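Local coordinates for Blr6230 protein (Bradyrhizobium diazoefficiens USDA 110, PDB 5NGG) that hydrolyses beta-lactam antibiotics as a subclass B3 metallo-beta-lactamase, probably with a pair of zinc ions in its active site, at residues Asp70-Pro74 with Leu104-Phe110; Tyr49-Asp53 with Gly78-Asp82; Leu98-Ala102 with Asp127-Leu131; Thr52-Tyr58 with Gly240-Tyr246. One frame throughout, in Å; residues are numbered along the deposited sequence.

Contact 1. Residues Asp70-Pro74 with Leu104-Phe110; sequences DTAMP and LDHTGGF. With ZN (zinc ion), chain C.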
loop_
_atom_site.group_PDB
_atom_site.type_symbol
_atom_site.label_atom_id
_atom_site.label_comp_id
_atom_site.label_asym_id
_atom_site.label_seq_id
_atom_site.Cartn_x
_atom_site.Cartn_y
_atom_site.Cartn_z
ATOM N N ASP A 70 3.648 0.016 5.536
ATOM C CA ASP A 70 2.872 1.259 5.467
ATOM C C ASP A 70 2.460 1.771 6.853
ATOM O O ASP A 70 2.721 1.161 7.889
ATOM C CB ASP A 70 1.681 1.139 4.488
ATOM C CG ASP A 70 2.117 1.056 3.043
ATOM O OD1 ASP A 70 3.120 1.697 2.643
ATOM O OD2 ASP A 70 1.397 0.358 2.278
ATOM N N THR A 71 1.882 2.976 6.825
ATOM C CA THR A 71 1.161 3.525 7.976
ATOM C C THR A 71 -0.191 4.064 7.453
ATOM O O THR A 71 -0.682 3.584 6.433
ATOM C CB THR A 71 2.000 4.590 8.719
ATOM O OG1 THR A 71 2.376 5.642 7.814
ATOM C CG2 THR A 71 3.217 3.968 9.375
ATOM N N ALA A 72 -0.827 4.995 8.162
ATOM C CA ALA A 72 -2.137 5.496 7.757
ATOM C C ALA A 72 -2.088 7.020 7.706
ATOM O O ALA A 72 -1.007 7.594 7.539
ATOM C CB ALA A 72 -3.230 4.930 8.670
ATOM N N MET A 73 -3.223 7.695 7.864
ATOM C CA MET A 73 -3.229 9.147 7.838
ATOM C C MET A 73 -2.356 9.700 8.955
ATOM O O MET A 73 -2.187 9.034 9.981
ATOM C CB MET A 73 -4.645 9.699 7.980
ATOM C CG MET A 73 -5.554 9.447 6.786
ATOM S SD MET A 73 -5.125 10.430 5.336
ATOM C CE MET A 73 -5.766 12.031 5.814
ATOM N N PRO A 74 -1.844 10.928 8.809
ATOM C CA PRO A 74 -1.015 11.508 9.856
ATOM C C PRO A 74 -1.668 11.491 11.251
ATOM O O PRO A 74 -0.977 11.293 12.251
ATOM C CB PRO A 74 -0.724 12.930 9.341
ATOM C CG PRO A 74 -0.748 12.764 7.864
ATOM C CD PRO A 74 -1.820 11.757 7.584
ATOM N N LEU A 104 -0.136 10.522 1.509
ATOM C CA LEU A 104 -0.301 10.764 2.956
ATOM C C LEU A 104 -1.133 9.729 3.697
ATOM O O LEU A 104 -0.938 9.553 4.881
ATOM C CB LEU A 104 -0.874 12.146 3.236
ATOM C CG LEU A 104 -2.375 12.371 3.136
ATOM C CD1 LEU A 104 -2.764 13.686 3.814
ATOM C CD2 LEU A 104 -2.838 12.344 1.700
ATOM N N ASP A 105 -2.071 9.061 3.010
ATOM C CA ASP A 105 -2.880 8.042 3.653
ATOM C C ASP A 105 -2.119 6.751 3.932
ATOM O O ASP A 105 -2.641 5.876 4.639
ATOM C CB ASP A 105 -4.194 7.789 2.889
ATOM C CG ASP A 105 -4.043 7.445 1.414
ATOM O OD1 ASP A 105 -3.179 8.045 0.717
ATOM O OD2 ASP A 105 -4.852 6.570 0.983
ATOM N N HIS A 106 -0.888 6.646 3.420
ATOM C CA HIS A 106 -0.015 5.498 3.682
ATOM C C HIS A 106 1.302 5.875 4.359
ATOM O O HIS A 106 1.988 5.003 4.884
ATOM C CB HIS A 106 0.256 4.736 2.390
ATOM C CG HIS A 106 -1.009 4.435 1.641
ATOM N ND1 HIS A 106 -1.956 3.558 2.125
ATOM C CD2 HIS A 106 -1.557 5.011 0.553
ATOM C CE1 HIS A 106 -3.020 3.594 1.343
ATOM N NE2 HIS A 106 -2.799 4.463 0.365
ATOM N N THR A 107 1.660 7.157 4.352
ATOM C CA THR A 107 2.964 7.615 4.858
ATOM C C THR A 107 2.872 8.472 6.103
ATOM O O THR A 107 3.893 8.928 6.617
ATOM C CB THR A 107 3.653 8.484 3.802
ATOM O OG1 THR A 107 2.809 9.622 3.600
ATOM C CG2 THR A 107 3.865 7.776 2.481
ATOM N N GLY A 108 1.651 8.703 6.585
ATOM C CA GLY A 108 1.410 9.688 7.625
ATOM C C GLY A 108 2.117 9.440 8.936
ATOM O O GLY A 108 2.325 10.387 9.692
ATOM N N GLY A 109 2.462 8.186 9.215
ATOM C CA GLY A 109 3.159 7.830 10.447
ATOM C C GLY A 109 4.634 7.508 10.299
ATOM O O GLY A 109 5.273 7.143 11.300
ATOM N N PHE A 110 5.181 7.625 9.078
ATOM C CA PHE A 110 6.566 7.203 8.882
ATOM C C PHE A 110 7.582 8.005 9.704
ATOM O O PHE A 110 8.459 7.415 10.346
ATOM C CB PHE A 110 6.977 7.284 7.407
ATOM C CG PHE A 110 6.397 6.202 6.508
ATOM C CD1 PHE A 110 5.772 5.068 6.980
ATOM C CD2 PHE A 110 6.549 6.322 5.136
ATOM C CE1 PHE A 110 5.297 4.095 6.104
ATOM C CE2 PHE A 110 6.089 5.350 4.274
ATOM C CZ PHE A 110 5.473 4.231 4.757
HETATM ZN ZN ZN C . -4.384 5.291 -0.649
HETATM O O HOH W 1 -1.415 2.000 4.300
HETATM O O HOH W 2 -3.705 6.904 -1.733
#
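T71 loses more surface than any other residue here, meeting the turn with its hydroxyl, its methyl and its backbone. OG1 accepts from G109 N at 2.9 Å and donates to H106 O at 3.0 Å, the latter from above the carbonyl plane (54° out). T71 N also bonds to H106 O, at 2.8 Å, from the same face of that plane, so one carbonyl is gripped twice by one residue. A chi1 of 57° sets OG1 between the backbone N and the carbonyl carbon and leaves CG2 3.7 Å from F110 CD1. P74, next in buried area, lays CD 3.6 Å from L104 O and CG on G108 CA. M73 bends at chi2 and chi3, which brings SD to 3.7 Å from D105 CB and CE against L104 CD1. G108 N gives A72 O a weak bond.

D105 OD2 and H106 NE2, of the HxHxDH motif, bind the same zinc at 2.1 Å each, with H242 a further ligand, so these bonds anchor the metal-binding turn from its backbone side. Water 1, accepting from H106 ND1 and donating to T71 O, helps the zinc at NE2 set the imidazole's rotation.

Contact 2. Residues Tyr49-Asp53 with Gly78-Asp82; sequences YVGTD and GMIKD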
loop_
_atom_site.group_PDB
_atom_site.type_symbol
_atom_site.label_atom_id
_atom_site.label_comp_id
_atom_site.label_asym_id
_atom_site.label_seq_id
_atom_site.Cartn_x
_atom_site.Cartn_y
_atom_site.Cartn_z
ATOM N N TYR A 49 -2.738 -7.956 10.217
ATOM C CA TYR A 49 -3.420 -6.707 9.844
ATOM C C TYR A 49 -3.538 -5.824 11.073
ATOM O O TYR A 49 -4.055 -6.273 12.093
ATOM C CB TYR A 49 -4.820 -7.032 9.291
ATOM C CG TYR A 49 -5.528 -5.838 8.702
ATOM C CD1 TYR A 49 -6.239 -4.940 9.506
ATOM C CD2 TYR A 49 -5.492 -5.591 7.346
ATOM C CE1 TYR A 49 -6.879 -3.821 8.977
ATOM C CE2 TYR A 49 -6.145 -4.472 6.806
ATOM C CZ TYR A 49 -6.823 -3.583 7.611
ATOM O OH TYR A 49 -7.420 -2.508 6.998
ATOM N N VAL A 50 -3.063 -4.571 10.986
ATOM C CA VAL A 50 -3.109 -3.588 12.082
ATOM C C VAL A 50 -3.639 -2.229 11.608
ATOM O O VAL A 50 -3.441 -1.204 12.275
ATOM C CB VAL A 50 -1.742 -3.430 12.799
ATOM C CG1 VAL A 50 -1.329 -4.728 13.473
ATOM C CG2 VAL A 50 -0.662 -2.974 11.832
ATOM N N GLY A 51 -4.321 -2.210 10.457
ATOM C CA GLY A 51 -4.823 -0.953 9.885
ATOM C C GLY A 51 -6.176 -0.533 10.441
ATOM O O GLY A 51 -6.631 -0.963 11.512
ATOM N N THR A 52 -6.812 0.360 9.696
ATOM C CA THR A 52 -8.109 0.916 10.043
ATOM C C THR A 52 -9.166 0.213 9.192
ATOM O O THR A 52 -8.873 -0.698 8.415
ATOM C CB THR A 52 -8.132 2.441 9.822
ATOM O OG1 THR A 52 -8.102 2.680 8.424
ATOM C CG2 THR A 52 -6.951 3.136 10.504
ATOM N N ASP A 53 -10.420 0.659 9.330
ATOM C CA ASP A 53 -11.458 0.134 8.466
ATOM C C ASP A 53 -11.295 0.472 6.973
ATOM O O ASP A 53 -11.874 -0.204 6.131
ATOM C CB ASP A 53 -12.828 0.588 9.018
ATOM C CG ASP A 53 -13.987 -0.057 8.335
ATOM O OD1 ASP A 53 -13.904 -1.265 8.010
ATOM O OD2 ASP A 53 -14.997 0.655 8.157
ATOM N N GLY A 78 -1.255 7.014 16.350
ATOM C CA GLY A 78 -1.516 6.438 17.652
ATOM C C GLY A 78 -2.379 5.197 17.607
ATOM O O GLY A 78 -2.128 4.250 18.325
ATOM N N MET A 79 -3.413 5.218 16.773
ATOM C CA MET A 79 -4.272 4.068 16.548
ATOM C C MET A 79 -3.482 2.864 16.015
ATOM O O MET A 79 -3.663 1.744 16.459
ATOM C CB MET A 79 -5.422 4.398 15.599
ATOM C CG MET A 79 -6.258 3.191 15.246
ATOM S SD MET A 79 -7.628 3.578 14.156
ATOM C CE MET A 79 -8.769 4.287 15.331
ATOM N N ILE A 80 -2.639 3.089 15.017
ATOM C CA ILE A 80 -1.825 2.013 14.477
ATOM C C ILE A 80 -0.922 1.432 15.565
ATOM O O ILE A 80 -0.829 0.212 15.705
ATOM C CB ILE A 80 -1.002 2.494 13.257
ATOM C CG1 ILE A 80 -1.889 3.048 12.119
ATOM C CG2 ILE A 80 -0.113 1.376 12.738
ATOM C CD1 ILE A 80 -3.050 2.184 11.668
ATOM N N LYS A 81 -0.259 2.296 16.327
ATOM C CA LYS A 81 0.626 1.827 17.390
ATOM C C LYS A 81 -0.175 1.012 18.418
ATOM O O LYS A 81 0.304 -0.022 18.928
ATOM C CB LYS A 81 1.371 3.019 18.022
ATOM C CG LYS A 81 2.435 3.628 17.114
ATOM C CD LYS A 81 3.430 4.534 17.816
ATOM C CE LYS A 81 2.840 5.861 18.172
ATOM N NZ LYS A 81 3.877 6.784 18.721
ATOM N N ASP A 82 -1.393 1.471 18.714
ATOM C CA ASP A 82 -2.288 0.750 19.618
ATOM C C ASP A 82 -2.654 -0.642 19.086
ATOM O O ASP A 82 -2.624 -1.621 19.856
ATOM C CB ASP A 82 -3.548 1.578 19.913
ATOM C CG ASP A 82 -3.306 2.721 20.892
ATOM O OD1 ASP A 82 -2.242 2.771 21.544
ATOM O OD2 ASP A 82 -4.207 3.577 21.012
#
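T52 and M79 meet with their side chains at about a right angle: T52 CG2 rests on the sulfur of M79, with CG2 and SD 3.7 Å apart. The methionine reaches that point because its chain is extended through chi1 and chi2 (175° and 179°) and turns only at chi3, which carries CE off to one side and leaves SD as the atom that touches. I80, one residue on along the helix, works differently. Its CB leaves the backbone to one side, neither toward the loop nor away from it, but the end of the chain turns inward, so that CD1 becomes the probing atom. This methyl lies 3.5 Å from V50 O and 4.0 Å from G51 CA, against backbone, and is also 4.2 Å from T52 CG2, where the two side chains meet at a slant. The I80 branch methyl CG2 has a looser neighbour in V50 CG2 at 4.5 Å.

The contact is therefore apolar in character. T52 OG1 and Y49 OH are engaged away from the helix, OG1 with W34 O and the loop's own amides. Y49 OH bonds to T52 O at 2.7 Å, nearly along the C=O axis, which braces the bend between the two residues. V50 O, by contrast, besides touching I80, accepts from N83 ND2, further along the same helix.

In the fold, helix 77-86 packs here against the connection between strands 47-49 and 58-62 of the seven-stranded sheet. On the helix's other flank K81 makes salt bridges to E112 and E116 of helix 110-117.

Contact 3. Residues Leu98-Ala102 with Asp127-Leu131; sequences LNTHA and DKPLL. With ZN (zinc ion), chain D.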
loop_
_atom_site.group_PDB
_atom_site.type_symbol
_atom_site.label_atom_id
_atom_site.label_comp_id
_atom_site.label_asym_id
_atom_site.label_seq_id
_atom_site.Cartn_x
_atom_site.Cartn_y
_atom_site.Cartn_z
ATOM N N LEU A 98 8.516 -0.546 5.266
ATOM C CA LEU A 98 8.398 -0.585 3.810
ATOM C C LEU A 98 7.180 0.228 3.400
ATOM O O LEU A 98 6.180 0.278 4.116
ATOM C CB LEU A 98 8.233 -2.029 3.314
ATOM C CG LEU A 98 9.537 -2.800 3.053
ATOM C CD1 LEU A 98 10.594 -2.683 4.104
ATOM C CD2 LEU A 98 9.224 -4.237 2.710
ATOM N N ASN A 99 7.291 0.853 2.236
ATOM C CA ASN A 99 6.187 1.619 1.664
ATOM C C ASN A 99 5.745 0.998 0.353
ATOM O O ASN A 99 6.585 0.616 -0.473
ATOM C CB ASN A 99 6.655 3.058 1.435
ATOM C CG ASN A 99 5.550 4.070 1.012
ATOM O OD1 ASN A 99 5.862 4.999 0.265
ATOM N ND2 ASN A 99 4.333 3.963 1.524
ATOM N N THR A 100 4.434 0.967 0.141
ATOM C CA THR A 100 3.866 0.662 -1.181
ATOM C C THR A 100 3.936 1.910 -2.071
ATOM O O THR A 100 4.477 1.885 -3.173
ATOM C CB THR A 100 2.401 0.198 -1.102
ATOM O OG1 THR A 100 1.637 1.121 -0.316
ATOM C CG2 THR A 100 2.318 -1.231 -0.568
ATOM N N HIS A 101 3.390 3.028 -1.603
ATOM C CA HIS A 101 3.467 4.266 -2.397
ATOM C C HIS A 101 3.305 5.484 -1.505
ATOM O O HIS A 101 2.708 5.434 -0.434
ATOM C CB HIS A 101 2.468 4.278 -3.556
ATOM C CG HIS A 101 1.058 4.537 -3.136
ATOM N ND1 HIS A 101 0.134 3.541 -2.894
ATOM C CD2 HIS A 101 0.388 5.702 -2.994
ATOM C CE1 HIS A 101 -1.026 4.085 -2.571
ATOM N NE2 HIS A 101 -0.897 5.399 -2.599
ATOM N N ALA A 102 3.839 6.598 -1.985
ATOM C CA ALA A 102 4.094 7.766 -1.146
ATOM C C ALA A 102 2.968 8.805 -1.195
ATOM O O ALA A 102 3.176 9.921 -1.644
ATOM C CB ALA A 102 5.418 8.378 -1.552
ATOM N N ASP A 127 9.668 7.323 -5.839
ATOM C CA ASP A 127 8.901 7.966 -4.767
ATOM C C ASP A 127 9.765 8.679 -3.731
ATOM O O ASP A 127 9.231 9.387 -2.860
ATOM C CB ASP A 127 7.941 6.987 -4.072
ATOM C CG ASP A 127 6.557 6.885 -4.754
ATOM O OD1 ASP A 127 6.327 7.526 -5.795
ATOM O OD2 ASP A 127 5.720 6.117 -4.238
ATOM N N LYS A 128 11.078 8.494 -3.777
ATOM C CA LYS A 128 11.955 9.117 -2.799
ATOM C C LYS A 128 11.746 10.652 -2.698
ATOM O O LYS A 128 11.647 11.186 -1.580
ATOM C CB LYS A 128 13.411 8.755 -3.083
ATOM C CG LYS A 128 14.413 9.367 -2.121
ATOM C CD LYS A 128 15.821 8.827 -2.332
ATOM C CE LYS A 128 16.877 9.543 -1.495
ATOM N NZ LYS A 128 18.244 9.079 -1.840
ATOM N N PRO A 129 11.621 11.372 -3.826
ATOM C CA PRO A 129 11.427 12.827 -3.668
ATOM C C PRO A 129 10.122 13.200 -2.968
ATOM O O PRO A 129 10.063 14.199 -2.252
ATOM C CB PRO A 129 11.437 13.365 -5.104
ATOM C CG PRO A 129 12.091 12.311 -5.918
ATOM C CD PRO A 129 11.852 10.999 -5.237
ATOM N N LEU A 130 9.086 12.381 -3.180
ATOM C CA LEU A 130 7.773 12.599 -2.547
ATOM C C LEU A 130 7.862 12.380 -1.040
ATOM O O LEU A 130 7.366 13.176 -0.240
ATOM C CB LEU A 130 6.723 11.655 -3.137
ATOM C CG LEU A 130 6.095 11.975 -4.493
ATOM C CD1 LEU A 130 7.108 12.085 -5.614
ATOM C CD2 LEU A 130 5.063 10.898 -4.816
ATOM N N LEU A 131 8.481 11.270 -0.640
ATOM C CA LEU A 131 8.664 10.961 0.781
ATOM C C LEU A 131 9.510 12.020 1.474
ATOM O O LEU A 131 9.183 12.439 2.592
ATOM C CB LEU A 131 9.310 9.582 0.933
ATOM C CG LEU A 131 8.383 8.432 0.528
ATOM C CD1 LEU A 131 9.171 7.157 0.270
ATOM C CD2 LEU A 131 7.351 8.194 1.602
HETATM ZN ZN ZN D . -2.439 6.690 -3.068
HETATM O O HOH W 3 6.968 4.736 -2.162
HETATM O O HOH W 2 -3.705 6.904 -1.733
#
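The backbones come closest at A102 and L131, whose CA atoms are 5.9 Å apart, where an irregular loop passes the first turn of a helix. A102 N donates to D127 OD2 at 3.0 Å, with an N-H...O angle of 138°, and meets that oxygen from above the carboxylate plane, 50° out of it. Water 3 lies 2.8 Å from D127 OD2 and also reaches N99 OD1, linking loop and helix. S178 OG and, at OD1, G180 N are further partners of D127, so both carboxylate oxygens are held.

Around the polar point sits a small apolar patch. The A102 methyl packs against two leucines, 3.6 Å from L131 CG and 3.9 Å from L130 CB. N99 and L131 approach from opposite directions, the amide oxygen OD1 facing L131 CD2. N99 reaches toward the helix with chi1 near 180° (-172°), its CG turned away from the backbone N, while its ND2 serves D70 OD1 and H101 O. H101 NE2 binds its zinc at 2.1 Å, together with H103 and H177, and ND1 is fixed by C201 O.

The loop leaves strand 94-98 at its C-terminal end, a usual place for metal ligands in the alpha-beta/beta-alpha sandwich of metallo-beta-lactamases, and leads into helix 104-107. Helix 128-133 follows the adjacent parallel strand 120-124, and L131 also touches A123 of that strand and F110 of helix 110-117.

Contact 4. Residues Thr52-Tyr58 with Gly240-Tyr246; sequences TDGIAVY and GPHPEVY. With ZN (zinc ion), chain C.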
loop_
_atom_site.group_PDB
_atom_site.type_symbol
_atom_site.label_atom_id
_atom_site.label_comp_id
_atom_site.label_asym_id
_atom_site.label_seq_id
_atom_site.Cartn_x
_atom_site.Cartn_y
_atom_site.Cartn_z
ATOM N N THR A 52 -6.812 0.360 9.696
ATOM C CA THR A 52 -8.109 0.916 10.043
ATOM C C THR A 52 -9.166 0.213 9.192
ATOM O O THR A 52 -8.873 -0.698 8.415
ATOM C CB THR A 52 -8.132 2.441 9.822
ATOM O OG1 THR A 52 -8.102 2.680 8.424
ATOM C CG2 THR A 52 -6.951 3.136 10.504
ATOM N N ASP A 53 -10.420 0.659 9.330
ATOM C CA ASP A 53 -11.458 0.134 8.466
ATOM C C ASP A 53 -11.295 0.472 6.973
ATOM O O ASP A 53 -11.874 -0.204 6.131
ATOM C CB ASP A 53 -12.828 0.588 9.018
ATOM C CG ASP A 53 -13.987 -0.057 8.335
ATOM O OD1 ASP A 53 -13.904 -1.265 8.010
ATOM O OD2 ASP A 53 -14.997 0.655 8.157
ATOM N N GLY A 54 -10.506 1.505 6.668
ATOM C CA GLY A 54 -10.354 1.965 5.298
ATOM C C GLY A 54 -8.948 2.047 4.771
ATOM O O GLY A 54 -8.809 2.286 3.574
ATOM N N ILE A 55 -7.922 1.849 5.620
ATOM C CA ILE A 55 -6.516 1.900 5.201
ATOM C C ILE A 55 -5.836 0.666 5.800
ATOM O O ILE A 55 -5.896 0.444 7.011
ATOM C CB ILE A 55 -5.799 3.178 5.680
ATOM C CG1 ILE A 55 -6.393 4.417 4.996
ATOM C CG2 ILE A 55 -4.295 3.065 5.394
ATOM C CD1 ILE A 55 -5.972 5.721 5.609
ATOM N N ALA A 56 -5.203 -0.130 4.952
ATOM C CA ALA A 56 -4.555 -1.381 5.384
ATOM C C ALA A 56 -3.107 -1.117 5.768
ATOM O O ALA A 56 -2.351 -0.503 5.007
ATOM C CB ALA A 56 -4.621 -2.386 4.245
ATOM N N VAL A 57 -2.726 -1.636 6.930
ATOM C CA VAL A 57 -1.362 -1.559 7.475
ATOM C C VAL A 57 -1.066 -2.961 7.973
ATOM O O VAL A 57 -1.975 -3.609 8.509
ATOM C CB VAL A 57 -1.271 -0.520 8.630
ATOM C CG1 VAL A 57 0.153 -0.483 9.198
ATOM C CG2 VAL A 57 -1.706 0.856 8.137
ATOM N N TYR A 58 0.183 -3.408 7.839
ATOM C CA TYR A 58 0.527 -4.764 8.239
ATOM C C TYR A 58 1.812 -4.776 9.052
ATOM O O TYR A 58 2.713 -3.976 8.852
ATOM C CB TYR A 58 0.714 -5.687 7.032
ATOM C CG TYR A 58 -0.379 -5.597 6.006
ATOM C CD1 TYR A 58 -0.356 -4.606 5.032
ATOM C CD2 TYR A 58 -1.441 -6.498 5.985
ATOM C CE1 TYR A 58 -1.366 -4.494 4.085
ATOM C CE2 TYR A 58 -2.440 -6.411 5.024
ATOM C CZ TYR A 58 -2.394 -5.406 4.081
ATOM O OH TYR A 58 -3.400 -5.328 3.138
ATOM N N GLY A 240 -3.218 -5.312 -0.279
ATOM C CA GLY A 240 -3.085 -3.977 -0.809
ATOM C C GLY A 240 -3.213 -2.933 0.272
ATOM O O GLY A 240 -3.458 -3.254 1.433
ATOM N N PRO A 241 -3.066 -1.648 -0.096
ATOM C CA PRO A 241 -2.984 -0.599 0.929
ATOM C C PRO A 241 -4.337 -0.058 1.390
ATOM O O PRO A 241 -4.374 0.750 2.315
ATOM C CB PRO A 241 -2.110 0.460 0.280
ATOM C CG PRO A 241 -2.306 0.286 -1.161
ATOM C CD PRO A 241 -2.695 -1.143 -1.427
ATOM N N HIS A 242 -5.429 -0.539 0.780
ATOM C CA HIS A 242 -6.787 -0.306 1.249
ATOM C C HIS A 242 -7.471 -1.662 1.253
ATOM O O HIS A 242 -7.272 -2.453 0.322
ATOM C CB HIS A 242 -7.528 0.685 0.332
ATOM C CG HIS A 242 -6.956 2.064 0.359
ATOM N ND1 HIS A 242 -7.210 2.979 1.363
ATOM C CD2 HIS A 242 -6.135 2.694 -0.504
ATOM C CE1 HIS A 242 -6.563 4.107 1.100
ATOM N NE2 HIS A 242 -5.901 3.961 -0.027
ATOM N N PRO A 243 -8.312 -1.938 2.267
ATOM C CA PRO A 243 -8.925 -3.271 2.350
ATOM C C PRO A 243 -9.843 -3.621 1.180
ATOM O O PRO A 243 -10.024 -4.792 0.875
ATOM C CB PRO A 243 -9.616 -3.258 3.725
ATOM C CG PRO A 243 -9.659 -1.842 4.152
ATOM C CD PRO A 243 -8.598 -1.098 3.443
ATOM N N GLU A 244 -10.390 -2.589 0.543
ATOM C CA GLU A 244 -11.229 -2.722 -0.640
ATOM C C GLU A 244 -10.530 -3.410 -1.809
ATOM O O GLU A 244 -11.204 -4.074 -2.616
ATOM C CB GLU A 244 -11.746 -1.340 -1.044
ATOM C CG GLU A 244 -12.709 -0.759 -0.020
ATOM C CD GLU A 244 -12.066 0.139 1.039
ATOM O OE1 GLU A 244 -10.841 0.081 1.327
ATOM O OE2 GLU A 244 -12.830 0.938 1.619
ATOM N N VAL A 245 -9.196 -3.319 -1.868
ATOM C CA VAL A 245 -8.399 -3.963 -2.937
ATOM C C VAL A 245 -8.678 -5.471 -2.994
ATOM O O VAL A 245 -8.648 -6.069 -4.065
ATOM C CB VAL A 245 -6.880 -3.705 -2.734
ATOM C CG1 VAL A 245 -5.984 -4.618 -3.570
ATOM C CG2 VAL A 245 -6.527 -2.243 -2.985
ATOM N N TYR A 246 -8.917 -6.088 -1.835
ATOM C CA TYR A 246 -8.995 -7.532 -1.729
ATOM C C TYR A 246 -10.171 -8.008 -0.890
ATOM O O TYR A 246 -10.190 -9.156 -0.482
ATOM C CB TYR A 246 -7.653 -8.116 -1.256
ATOM C CG TYR A 246 -7.184 -7.641 0.091
ATOM C CD1 TYR A 246 -6.580 -6.393 0.243
ATOM C CD2 TYR A 246 -7.334 -8.428 1.230
ATOM C CE1 TYR A 246 -6.142 -5.952 1.478
ATOM C CE2 TYR A 246 -6.864 -7.995 2.469
ATOM C CZ TYR A 246 -6.287 -6.747 2.604
ATOM O OH TYR A 246 -5.830 -6.338 3.841
HETATM ZN ZN ZN C . -4.384 5.291 -0.649
HETATM O O HOH W 4 -10.841 2.947 2.082
HETATM O O HOH W 2 -3.705 6.904 -1.733
#
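G54 O sits at the edge of the H242 ring, in the ring plane, and accepts a hydrogen bond from H242 ND1 at 2.8 Å, almost straight (172°). Across the same imidazole NE2 binds zinc, so ring rotation is set from two ends; the carbonyl probably also makes the ring a more electron-rich ligand. I55 runs alongside, CG1 obliquely 3.9 Å from H242 CE1. The Y58 ring has G240 O at its edge, and Y58 OH donates to it on a lone pair at 2.7 Å. Y246 arrives from the opposite direction, and its OH donates to Y58 OH at 2.7 Å, so two hydrogen bonds in series end on the carbonyl. One face of the Y246 ring is overlain by P243 O, near the rim. A56 N bonds to P241 O at 2.9 Å from above the carbonyl plane, and A56 CB presses to 3.2 Å from G240 O.

T52 OG1, also bonded to W34 O, accepts from G54 N (an ST turn) and I55 N (an ST motif). The contact ties the loop before strand 58-62 of the seven-stranded sheet to the loop after strand 237-239 of the five-stranded one, with helix 248-253 behind P243 and helix 104-107 beyond I55.

All four contacts are largely buried, but their chemistry changes with distance from the metals. Contacts 1 and 4 are the most polar, both supplying ligands to the same zinc, D105 and H106 from contact 1 and H242 from contact 4. Contact 3 serves the neighbouring zinc through H101, mixing one direct hydrogen bond with leucine packing, and water 2 touches both metals. Contact 2, its centre about 14 Å from that of the chain, is apolar, and its helix carries partly exposed residues. Contacts 2 and 4 share T52 and D53; T52 meets M79 in contact 2, while D53 O lies against P243 in contact 4. D70 joins contacts 1 and 3, and A72 with I80 joins contacts 1 and 2.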